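Local coordinates for protein isoflavone reductase (Medicago sativa, PDB 2GAS) that reduces 2'-hydroxyisoflavones to chiral isoflavanones with NADPH, giving the penultimate intermediate in the synthesis of the phytoalexin medicarpin in alfalfa, at residues Leu115-His120 with Glu132-Arg137. Sequence-based numbering, arbitrary orientation.
Sequences LDVDRH and EKASIR
Arg137 stretches out, extended from CG to NE, from helix 126-143 to the type I turn Asp116-Arg119, in the loop that follows strand 107-109. Its guanidinium meets two carboxylates turned quite differently. Asp116, CG anti to its backbone N (chi1 -178°), crosses the arginine at about a right angle, and the syn lone pair of its OD1 takes Arg137 NH1 at 2.8 Å; Arg137 NH2 adds a weak bond to the same oxygen. Asp118 comes tip to tip, its carboxylate plane nearly perpendicular (89°) to the guanidinium, with OD1 2.9 Å from Arg137 NH1 in a weak bond within the salt bridge; that oxygen also pairs with Arg138. Val117 CG2 sits over one face of the guanidinium, toward its rim, 3.3 Å from Arg137 NE, while Val117 CG1 packs on Lys133 CB at 4.0 Å. From above its carboxylate plane, Asp116 OD1 also accepts Asp118 N at 3.0 Å, closing an Asx turn, and OD2 pairs with Arg119 NH1. An alanine in place of Asp116 would remove both carboxylate oxygens and would probably loosen the turn and the hold on Arg137. Glu112 binds Arg137 through its carboxylate and Lys133 NZ through its carbonyl. The acidic cluster is likely to keep Arg137 charged and in place, one helical turn from Lys133, the assigned proton acceptor, consistent with the NADP(+)-binding role inferred for this arginine from relatives.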
loop_
_atom_site.group_PDB
_atom_site.type_symbol
_atom_site.label_atom_id
_atom_site.label_comp_id
_atom_site.label_asym_id
_atom_site.label_seq_id
_atom_site.Cartn_x
_atom_site.Cartn_y
_atom_site.Cartn_z
ATOM N N LEU A 115 3.338 5.417 2.420
ATOM C CA LEU A 115 3.459 6.870 2.434
ATOM C C LEU A 115 4.220 7.317 1.189
ATOM O O LEU A 115 4.711 6.490 0.422
ATOM C CB LEU A 115 4.215 7.335 3.688
ATOM C CG LEU A 115 5.744 7.211 3.686
ATOM C CD1 LEU A 115 6.295 7.799 4.971
ATOM C CD2 LEU A 115 6.155 5.755 3.546
ATOM N N ASP A 116 4.302 8.624 0.973
ATOM C CA ASP A 116 5.060 9.141 -0.161
ATOM C C ASP A 116 6.515 9.136 0.325
ATOM O O ASP A 116 6.896 9.967 1.150
ATOM C CB ASP A 116 4.618 10.568 -0.504
ATOM C CG ASP A 116 5.352 11.123 -1.703
ATOM O OD1 ASP A 116 6.363 10.510 -2.095
ATOM O OD2 ASP A 116 4.930 12.163 -2.251
ATOM N N VAL A 117 7.321 8.204 -0.183
ATOM C CA VAL A 117 8.708 8.092 0.264
ATOM C C VAL A 117 9.620 9.267 -0.068
ATOM O O VAL A 117 10.770 9.304 0.378
ATOM C CB VAL A 117 9.360 6.772 -0.226
ATOM C CG1 VAL A 117 8.617 5.587 0.363
ATOM C CG2 VAL A 117 9.357 6.705 -1.749
ATOM N N ASP A 118 9.123 10.226 -0.839
ATOM C CA ASP A 118 9.922 11.410 -1.149
ATOM C C ASP A 118 9.506 12.525 -0.194
ATOM O O ASP A 118 10.001 13.650 -0.275
ATOM C CB ASP A 118 9.717 11.843 -2.602
ATOM C CG ASP A 118 10.564 11.035 -3.573
ATOM O OD1 ASP A 118 10.156 10.894 -4.742
ATOM O OD2 ASP A 118 11.646 10.555 -3.166
ATOM N N ARG A 119 8.597 12.188 0.717
ATOM C CA ARG A 119 8.084 13.127 1.714
ATOM C C ARG A 119 8.001 12.514 3.109
ATOM O O ARG A 119 6.906 12.228 3.608
ATOM C CB ARG A 119 6.685 13.609 1.330
ATOM C CG ARG A 119 6.606 14.502 0.116
ATOM C CD ARG A 119 5.172 14.989 -0.027
ATOM N NE ARG A 119 5.038 16.100 -0.960
ATOM C CZ ARG A 119 4.570 15.990 -2.197
ATOM N NH1 ARG A 119 4.186 14.813 -2.663
ATOM N NH2 ARG A 119 4.475 17.067 -2.964
ATOM N N HIS A 120 9.145 12.310 3.750
ATOM C CA HIS A 120 9.133 11.744 5.090
ATOM C C HIS A 120 10.287 12.276 5.926
ATOM O O HIS A 120 11.246 12.844 5.402
ATOM C CB HIS A 120 9.218 10.216 5.038
ATOM C CG HIS A 120 10.609 9.697 4.839
ATOM N ND1 HIS A 120 11.100 9.334 3.601
ATOM C CD2 HIS A 120 11.621 9.505 5.717
ATOM C CE1 HIS A 120 12.355 8.940 3.730
ATOM N NE2 HIS A 120 12.695 9.034 5.002
ATOM N N GLU A 132 15.075 3.039 0.257
ATOM C CA GLU A 132 15.271 2.004 -0.749
ATOM C C GLU A 132 14.192 2.154 -1.821
ATOM O O GLU A 132 14.457 1.988 -3.012
ATOM C CB GLU A 132 15.203 0.616 -0.107
ATOM C CG GLU A 132 15.216 -0.532 -1.101
ATOM C CD GLU A 132 15.465 -1.875 -0.438
ATOM O OE1 GLU A 132 14.908 -2.117 0.655
ATOM O OE2 GLU A 132 16.209 -2.692 -1.018
ATOM N N LYS A 133 12.973 2.476 -1.398
ATOM C CA LYS A 133 11.890 2.666 -2.357
ATOM C C LYS A 133 12.136 3.943 -3.163
ATOM O O LYS A 133 11.864 3.988 -4.362
ATOM C CB LYS A 133 10.538 2.746 -1.636
ATOM C CG LYS A 133 10.104 1.434 -1.002
ATOM C CD LYS A 133 8.648 1.497 -0.565
ATOM C CE LYS A 133 8.170 0.139 -0.085
ATOM N NZ LYS A 133 6.692 0.106 0.107
ATOM N N ALA A 134 12.655 4.980 -2.509
ATOM C CA ALA A 134 12.942 6.225 -3.205
ATOM C C ALA A 134 14.012 5.979 -4.266
ATOM O O ALA A 134 13.964 6.556 -5.349
ATOM C CB ALA A 134 13.411 7.291 -2.223
ATOM N N SER A 135 14.975 5.117 -3.953
ATOM C CA SER A 135 16.032 4.811 -4.913
ATOM C C SER A 135 15.445 4.161 -6.156
ATOM O O SER A 135 15.888 4.425 -7.277
ATOM C CB SER A 135 17.078 3.891 -4.282
ATOM O OG SER A 135 17.870 4.615 -3.360
ATOM N N ILE A 136 14.448 3.305 -5.961
ATOM C CA ILE A 136 13.797 2.658 -7.089
ATOM C C ILE A 136 13.075 3.702 -7.940
ATOM O O ILE A 136 13.052 3.606 -9.168
ATOM C CB ILE A 136 12.828 1.562 -6.603
ATOM C CG1 ILE A 136 13.653 0.373 -6.103
ATOM C CG2 ILE A 136 11.894 1.127 -7.724
ATOM C CD1 ILE A 136 12.843 -0.812 -5.746
ATOM N N ARG A 137 12.495 4.710 -7.297
ATOM C CA ARG A 137 11.830 5.770 -8.047
ATOM C C ARG A 137 12.856 6.441 -8.958
ATOM O O ARG A 137 12.576 6.707 -10.122
ATOM C CB ARG A 137 11.250 6.837 -7.118
ATOM C CG ARG A 137 10.067 6.389 -6.307
ATOM C CD ARG A 137 9.452 7.587 -5.600
ATOM N NE ARG A 137 8.252 7.218 -4.851
ATOM C CZ ARG A 137 7.463 8.093 -4.249
ATOM N NH1 ARG A 137 7.743 9.392 -4.312
ATOM N NH2 ARG A 137 6.405 7.670 -3.568
#